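Local coordinates for protein probable LacI-family transcriptional regulator (Corynebacterium glutamicum ATCC 13032, PDB 3BIL) that probably binds cis-regulatory DNA and controls transcription as a LacI-family regulator whose core resembles a periplasmic binding protein, at residues G268-I274 with E331-N335; P186-L190 with R202-F206; P170-A175 with P324-I328. Residues are numbered along the deposited sequence.

Contact 1 (G268-I274 with E331-N335)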
loop_
_atom_site.group_PDB
_atom_site.type_symbol
_atom_site.label_atom_id
_atom_site.label_comp_id
_atom_site.label_asym_id
_atom_site.label_seq_id
_atom_site.Cartn_x
_atom_site.Cartn_y
_atom_site.Cartn_z
ATOM N N GLY A 268 6.466 15.377 -16.848
ATOM C CA GLY A 268 5.621 15.913 -17.915
ATOM C C GLY A 268 5.995 17.320 -18.385
ATOM O O GLY A 268 5.348 17.848 -19.280
ATOM N N LYS A 269 7.034 17.929 -17.814
ATOM C CA LYS A 269 7.530 19.232 -18.292
ATOM C C LYS A 269 9.055 19.227 -18.582
ATOM O O LYS A 269 9.494 19.588 -19.667
ATOM C CB LYS A 269 7.124 20.323 -17.293
ATOM C CG LYS A 269 7.732 21.695 -17.484
ATOM C CD LYS A 269 6.726 22.741 -17.970
ATOM C CE LYS A 269 7.463 24.030 -18.431
ATOM N NZ LYS A 269 8.219 23.834 -19.733
ATOM N N ASP A 270 9.864 18.779 -17.630
ATOM C CA ASP A 270 11.321 18.811 -17.792
ATOM C C ASP A 270 11.899 17.435 -18.082
ATOM O O ASP A 270 13.029 17.339 -18.510
ATOM C CB ASP A 270 11.991 19.368 -16.534
ATOM C CG ASP A 270 11.654 20.814 -16.279
ATOM O OD1 ASP A 270 11.853 21.647 -17.208
ATOM O OD2 ASP A 270 11.196 21.117 -15.143
ATOM N N VAL A 271 11.124 16.378 -17.845
ATOM C CA VAL A 271 11.571 15.021 -18.073
ATOM C C VAL A 271 10.309 14.186 -18.284
ATOM O O VAL A 271 9.253 14.546 -17.753
ATOM C CB VAL A 271 12.233 14.526 -16.813
ATOM C CG1 VAL A 271 11.164 14.434 -15.642
ATOM C CG2 VAL A 271 12.893 13.209 -17.024
ATOM N N SER A 272 10.400 13.072 -19.014
ATOM C CA SER A 272 9.262 12.187 -19.195
ATOM C C SER A 272 9.333 10.997 -18.248
ATOM O O SER A 272 10.406 10.484 -18.028
ATOM C CB SER A 272 9.180 11.659 -20.643
ATOM O OG SER A 272 9.021 12.740 -21.559
ATOM N N VAL A 273 8.183 10.527 -17.735
ATOM C CA VAL A 273 8.162 9.318 -16.917
ATOM C C VAL A 273 7.171 8.293 -17.469
ATOM O O VAL A 273 6.078 8.650 -17.888
ATOM C CB VAL A 273 7.862 9.629 -15.416
ATOM C CG1 VAL A 273 7.804 8.344 -14.563
ATOM C CG2 VAL A 273 8.935 10.507 -14.864
ATOM N N ILE A 274 7.584 7.030 -17.472
ATOM C CA ILE A 274 6.675 5.921 -17.596
ATOM C C ILE A 274 6.743 5.097 -16.320
ATOM O O ILE A 274 7.832 4.646 -15.956
ATOM C CB ILE A 274 7.021 4.978 -18.775
ATOM C CG1 ILE A 274 7.203 5.764 -20.084
ATOM C CG2 ILE A 274 5.937 3.896 -18.906
ATOM C CD1 ILE A 274 5.922 6.301 -20.708
ATOM N N GLU A 331 -0.433 12.091 -18.655
ATOM C CA GLU A 331 0.276 13.300 -19.116
ATOM C C GLU A 331 1.778 13.485 -18.774
ATOM O O GLU A 331 2.249 14.620 -18.665
ATOM C CB GLU A 331 -0.514 14.545 -18.727
ATOM C CG GLU A 331 -1.489 15.021 -19.815
ATOM C CD GLU A 331 -2.958 14.654 -19.545
ATOM O OE1 GLU A 331 -3.671 14.303 -20.529
ATOM O OE2 GLU A 331 -3.390 14.730 -18.359
ATOM N N SER A 332 2.538 12.395 -18.642
ATOM C CA SER A 332 3.941 12.496 -18.215
ATOM C C SER A 332 5.013 12.340 -19.335
ATOM O O SER A 332 6.183 12.077 -19.044
ATOM C CB SER A 332 4.193 11.514 -17.078
ATOM O OG SER A 332 3.748 10.206 -17.375
ATOM N N ILE A 333 4.612 12.518 -20.598
ATOM C CA ILE A 333 5.502 12.477 -21.746
ATOM C C ILE A 333 5.512 13.850 -22.413
ATOM O O ILE A 333 4.477 14.317 -22.866
ATOM C CB ILE A 333 4.997 11.488 -22.816
ATOM C CG1 ILE A 333 4.689 10.094 -22.237
ATOM C CG2 ILE A 333 5.957 11.438 -24.000
ATOM C CD1 ILE A 333 5.812 9.436 -21.535
ATOM N N ILE A 334 6.681 14.484 -22.473
ATOM C CA ILE A 334 6.889 15.711 -23.254
ATOM C C ILE A 334 6.820 15.441 -24.753
ATOM O O ILE A 334 7.250 14.394 -25.219
ATOM C CB ILE A 334 8.287 16.306 -22.997
ATOM C CG1 ILE A 334 8.471 16.642 -21.523
ATOM C CG2 ILE A 334 8.489 17.587 -23.778
ATOM C CD1 ILE A 334 9.199 15.606 -20.786
ATOM N N ASN A 335 6.277 16.389 -25.510
ATOM C CA ASN A 335 6.537 16.415 -26.941
ATOM C C ASN A 335 7.696 17.352 -27.359
ATOM O O ASN A 335 7.584 18.582 -27.255
ATOM C CB ASN A 335 5.286 16.708 -27.752
ATOM C CG ASN A 335 5.440 16.247 -29.183
ATOM O OD1 ASN A 335 5.012 16.907 -30.128
ATOM N ND2 ASN A 335 6.103 15.115 -29.351
#
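One residue outside any regular strand, Ser332, grips Val273 at both its polar backbone atoms. Val273 N donates to Ser332 O (2.8 Å), and the side chain stands in for a strand amide as Ser332 OG donates to Val273 O (2.8 Å); the same hydroxyl is also hydrogen-bonded to the amide of Thr290. Ile334 N adds a bond to Ser272 OG (3.1 Å). In this periplasmic-binding-protein-like fold the C-terminal tail, not a regular strand, here bonds to the first residues of strand 272-276, while Ser272 pairs by its backbone with the neighbouring strand 244-247. Before the strand, Gly268 turns at positive phi and lets the backbones close in, its CA 3.8 Å from Ser332 CA; a CB would collide with Glu331 O. Ile334 lies along this turn, its CG1 3.6 Å from Lys269 O. Farther along, Ile274 CD1 and Ile333 CD1 come unusually close in the model (3.2 Å), and both side chains also touch Leu179 of helix 169-181.

Contact 2 (P186-L190 with R202-F206)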
loop_
_atom_site.group_PDB
_atom_site.type_symbol
_atom_site.label_atom_id
_atom_site.label_comp_id
_atom_site.label_asym_id
_atom_site.label_seq_id
_atom_site.Cartn_x
_atom_site.Cartn_y
_atom_site.Cartn_z
ATOM N N PRO A 186 17.029 10.181 -24.944
ATOM C CA PRO A 186 17.106 8.745 -24.632
ATOM C C PRO A 186 16.308 8.306 -23.428
ATOM O O PRO A 186 16.016 9.111 -22.532
ATOM C CB PRO A 186 18.619 8.492 -24.353
ATOM C CG PRO A 186 19.229 9.786 -24.178
ATOM C CD PRO A 186 18.286 10.882 -24.626
ATOM N N ILE A 187 16.018 7.011 -23.386
ATOM C CA ILE A 187 15.256 6.441 -22.331
ATOM C C ILE A 187 16.198 5.793 -21.313
ATOM O O ILE A 187 17.070 4.995 -21.673
ATOM C CB ILE A 187 14.258 5.387 -22.888
ATOM C CG1 ILE A 187 13.375 6.006 -23.979
ATOM C CG2 ILE A 187 13.386 4.747 -21.732
ATOM C CD1 ILE A 187 12.613 5.000 -24.853
ATOM N N GLY A 188 16.017 6.141 -20.038
ATOM C CA GLY A 188 16.648 5.447 -18.945
ATOM C C GLY A 188 15.672 4.435 -18.394
ATOM O O GLY A 188 14.758 4.780 -17.659
ATOM N N TYR A 189 15.854 3.176 -18.729
ATOM C CA TYR A 189 14.964 2.160 -18.213
ATOM C C TYR A 189 15.538 1.656 -16.915
ATOM O O TYR A 189 16.724 1.331 -16.803
ATOM C CB TYR A 189 14.754 1.026 -19.205
ATOM C CG TYR A 189 13.939 -0.157 -18.658
ATOM C CD1 TYR A 189 12.546 -0.150 -18.719
ATOM C CD2 TYR A 189 14.566 -1.289 -18.110
ATOM C CE1 TYR A 189 11.814 -1.190 -18.242
ATOM C CE2 TYR A 189 13.812 -2.356 -17.609
ATOM C CZ TYR A 189 12.443 -2.278 -17.672
ATOM O OH TYR A 189 11.662 -3.286 -17.216
ATOM N N LEU A 190 14.680 1.613 -15.918
ATOM C CA LEU A 190 15.108 1.304 -14.595
ATOM C C LEU A 190 14.570 -0.078 -14.281
ATOM O O LEU A 190 13.407 -0.258 -13.942
ATOM C CB LEU A 190 14.657 2.419 -13.633
ATOM C CG LEU A 190 15.099 2.354 -12.174
ATOM C CD1 LEU A 190 16.548 2.737 -12.090
ATOM C CD2 LEU A 190 14.277 3.256 -11.265
ATOM N N ARG A 202 10.746 -8.308 -18.611
ATOM C CA ARG A 202 10.469 -6.920 -18.949
ATOM C C ARG A 202 11.674 -6.210 -19.486
ATOM O O ARG A 202 11.525 -5.221 -20.232
ATOM C CB ARG A 202 9.959 -6.158 -17.719
ATOM C CG ARG A 202 8.720 -6.809 -17.109
ATOM C CD ARG A 202 8.156 -5.971 -16.014
ATOM N NE ARG A 202 7.082 -6.691 -15.378
ATOM C CZ ARG A 202 6.574 -6.346 -14.206
ATOM N NH1 ARG A 202 7.091 -5.317 -13.561
ATOM N NH2 ARG A 202 5.584 -7.040 -13.667
ATOM N N LEU A 203 12.869 -6.659 -19.090
ATOM C CA LEU A 203 14.057 -6.042 -19.672
ATOM C C LEU A 203 14.331 -6.605 -21.090
ATOM O O LEU A 203 14.674 -5.831 -21.997
ATOM C CB LEU A 203 15.261 -6.095 -18.728
ATOM C CG LEU A 203 16.634 -5.869 -19.359
ATOM C CD1 LEU A 203 16.953 -4.370 -19.524
ATOM C CD2 LEU A 203 17.697 -6.602 -18.514
ATOM N N GLU A 204 14.134 -7.913 -21.309
ATOM C CA GLU A 204 14.115 -8.444 -22.703
ATOM C C GLU A 204 13.173 -7.579 -23.582
ATOM O O GLU A 204 13.624 -7.020 -24.602
ATOM C CB GLU A 204 13.683 -9.924 -22.820
ATOM C CG GLU A 204 14.433 -10.976 -21.976
ATOM C CD GLU A 204 13.769 -12.398 -22.019
ATOM O OE1 GLU A 204 14.107 -13.248 -21.146
ATOM O OE2 GLU A 204 12.913 -12.673 -22.911
ATOM N N ASP A 205 11.900 -7.435 -23.151
ATOM C CA ASP A 205 10.852 -6.729 -23.920
ATOM C C ASP A 205 11.127 -5.264 -24.183
ATOM O O ASP A 205 10.837 -4.718 -25.242
ATOM C CB ASP A 205 9.509 -6.873 -23.227
ATOM C CG ASP A 205 9.077 -8.321 -23.105
ATOM O OD1 ASP A 205 8.227 -8.637 -22.248
ATOM O OD2 ASP A 205 9.586 -9.160 -23.868
ATOM N N PHE A 206 11.668 -4.587 -23.209
ATOM C CA PHE A 206 12.044 -3.231 -23.460
ATOM C C PHE A 206 13.190 -3.204 -24.494
ATOM O O PHE A 206 13.248 -2.277 -25.335
ATOM C CB PHE A 206 12.424 -2.539 -22.125
ATOM C CG PHE A 206 13.247 -1.301 -22.304
ATOM C CD1 PHE A 206 12.640 -0.082 -22.516
ATOM C CD2 PHE A 206 14.652 -1.380 -22.311
ATOM C CE1 PHE A 206 13.398 1.079 -22.687
ATOM C CE2 PHE A 206 15.428 -0.249 -22.522
ATOM C CZ PHE A 206 14.792 0.998 -22.711
#
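Helix 202-206 runs nearly antiparallel to strand 187-190 (164°), their axes 10.3 Å apart, and the gap is bridged chiefly by aromatic side chains. At Arg202 the contact is with the root of the side chain: CB lies 3.4 Å from Tyr189 OH, whereas the guanidinium leads away and bonds through NH1 to the carbonyl oxygen of Gly248. Leu203 flanks the tyrosine, its CD1 4.1 Å from Tyr189 CD2. One helical turn after Arg202, held by the bond from Phe206 N to Arg202 O (3.0 Å), Phe206 reaches back to the strand and forms an offset stack with Tyr189, ring centroids 4.5 Å apart and planes at 17°. Because the two side chains enter from opposing backbones, each lays its own CB over the other's ring: Tyr189 CB sits 3.6 Å from the Phe206 centroid and Phe206 CB 4.2 Å from the Tyr189 centroid, both CH-pi contacts. Ile187 CG2 meets Phe206 CE1 at 3.8 Å, extending the apolar layer, and Phe246 packs edge-to-face with Tyr189. Such strand-to-helix packing belongs to a beta-alpha-beta crossover, here strand 187-190, helix 197-212 and strand 219-221 of the Rossmann-like C-terminal subdomain.

Contact 3 (P170-A175 with P324-I328)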
loop_
_atom_site.group_PDB
_atom_site.type_symbol
_atom_site.label_atom_id
_atom_site.label_comp_id
_atom_site.label_asym_id
_atom_site.label_seq_id
_atom_site.Cartn_x
_atom_site.Cartn_y
_atom_site.Cartn_z
ATOM N N PRO A 170 3.007 -6.259 -24.699
ATOM C CA PRO A 170 2.099 -5.259 -25.276
ATOM C C PRO A 170 2.156 -3.871 -24.668
ATOM O O PRO A 170 2.211 -2.897 -25.406
ATOM C CB PRO A 170 0.721 -5.897 -25.097
ATOM C CG PRO A 170 1.009 -7.391 -25.042
ATOM C CD PRO A 170 2.277 -7.475 -24.263
ATOM N N GLY A 171 2.179 -3.757 -23.341
ATOM C CA GLY A 171 2.366 -2.448 -22.659
ATOM C C GLY A 171 3.737 -1.812 -22.884
ATOM O O GLY A 171 3.847 -0.593 -23.209
ATOM N N ILE A 172 4.791 -2.627 -22.757
ATOM C CA ILE A 172 6.161 -2.129 -22.968
ATOM C C ILE A 172 6.360 -1.628 -24.411
ATOM O O ILE A 172 6.832 -0.455 -24.653
ATOM C CB ILE A 172 7.199 -3.132 -22.523
ATOM C CG1 ILE A 172 7.067 -3.367 -21.012
ATOM C CG2 ILE A 172 8.587 -2.612 -22.818
ATOM C CD1 ILE A 172 7.777 -4.623 -20.463
ATOM N N ALA A 173 5.925 -2.451 -25.368
ATOM C CA ALA A 173 5.978 -2.038 -26.789
ATOM C C ALA A 173 5.225 -0.747 -27.042
ATOM O O ALA A 173 5.738 0.128 -27.743
ATOM C CB ALA A 173 5.452 -3.100 -27.657
ATOM N N ALA A 174 4.031 -0.569 -26.447
ATOM C CA ALA A 174 3.331 0.707 -26.671
ATOM C C ALA A 174 3.950 1.895 -25.997
ATOM O O ALA A 174 3.982 3.025 -26.566
ATOM C CB ALA A 174 1.888 0.604 -26.320
ATOM N N ALA A 175 4.443 1.688 -24.782
ATOM C CA ALA A 175 5.185 2.768 -24.135
ATOM C C ALA A 175 6.411 3.144 -24.951
ATOM O O ALA A 175 6.641 4.335 -25.175
ATOM C CB ALA A 175 5.564 2.416 -22.742
ATOM N N PRO A 324 -2.826 -9.987 -20.792
ATOM C CA PRO A 324 -1.925 -9.001 -21.377
ATOM C C PRO A 324 -1.857 -7.760 -20.484
ATOM O O PRO A 324 -2.616 -7.627 -19.492
ATOM C CB PRO A 324 -2.611 -8.655 -22.697
ATOM C CG PRO A 324 -4.029 -8.699 -22.346
ATOM C CD PRO A 324 -4.154 -9.931 -21.431
ATOM N N THR A 325 -0.977 -6.848 -20.869
ATOM C CA THR A 325 -0.644 -5.688 -20.098
ATOM C C THR A 325 -1.041 -4.483 -20.954
ATOM O O THR A 325 -1.102 -4.611 -22.184
ATOM C CB THR A 325 0.845 -5.747 -19.846
ATOM O OG1 THR A 325 1.098 -5.560 -18.454
ATOM C CG2 THR A 325 1.615 -4.755 -20.686
ATOM N N ALA A 326 -1.367 -3.337 -20.340
ATOM C CA ALA A 326 -1.858 -2.222 -21.149
ATOM C C ALA A 326 -1.261 -0.880 -20.764
ATOM O O ALA A 326 -0.905 -0.681 -19.616
ATOM C CB ALA A 326 -3.396 -2.188 -21.119
ATOM N N LEU A 327 -1.126 0.023 -21.724
ATOM C CA LEU A 327 -0.666 1.396 -21.467
ATOM C C LEU A 327 -1.840 2.390 -21.222
ATOM O O LEU A 327 -2.628 2.652 -22.125
ATOM C CB LEU A 327 0.174 1.883 -22.645
ATOM C CG LEU A 327 0.826 3.251 -22.488
ATOM C CD1 LEU A 327 2.009 3.164 -21.527
ATOM C CD2 LEU A 327 1.342 3.716 -23.835
ATOM N N ILE A 328 -1.929 2.942 -20.006
ATOM C CA ILE A 328 -2.822 4.011 -19.664
ATOM C C ILE A 328 -2.119 5.343 -20.008
ATOM O O ILE A 328 -1.195 5.763 -19.316
ATOM C CB ILE A 328 -3.182 3.956 -18.139
ATOM C CG1 ILE A 328 -3.466 2.531 -17.656
ATOM C CG2 ILE A 328 -4.353 4.872 -17.784
ATOM C CD1 ILE A 328 -4.521 1.748 -18.410
#
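Leu327 is the main bump: its CA-to-CB bond points at helix 170-175, and its two methyls settle against a shallow surface made by small residues. Leu327 CD2 lies 4.0 Å from Ala174 CB, and Leu327 CD1 lies 3.8 Å from Ala175 CB. One turn earlier the helix has a true hollow at Gly171, where a CB would point straight at the strand. With hydrogen alone there, the backbones draw together until Gly171 CA and Ala326 CA are nearest each other at 4.5 Å, and the segment axes approach to 6.6 Å at 46°. Thr325 lies beside Gly171, much of its surface covered by the helix, and its OG1 is hydrogen-bonded to the carbonyl oxygen of Asp293. Strand 322-328 pairs antiparallel with strand 291-293 and enters the C-terminal subdomain of the periplasmic-binding-protein-like fold, as does the last interdomain crossover of LacI-family proteins; helix 169-181 lies across its face. Toward the helix start Pro170 makes a second, smaller bump, its CB 3.7 Å from Thr325 O and its CG a looser 4.5 Å from Pro324 CB. Ala326 points away from the helix, and Ile172 turns from the strand to pack on Phe206 and Phe246.

All three contacts lie in the C-terminal subdomain and reach the same sheet. Centres of contacts 1 and 2 are 16 Å apart, of 1 and 3 17 Å, and of 2 and 3 13 Å. Helix 169-181 ties them together: Ile172 of contact 3 packs on Arg202 and Phe206 of contact 2, and Ala175 CB lies 4.1 Å from Ile274 CG2 of contact 1, whereas contacts 1 and 2 do not touch. Along the chain, contact 2 is nested within the long loop closed by contact 3 and ends before contact 1 begins; contacts 1 and 3 interleave. The subdomain thus combines a local crossover unit (contact 2) with contacts made by the end of the chain, which returns to it (contacts 1 and 3).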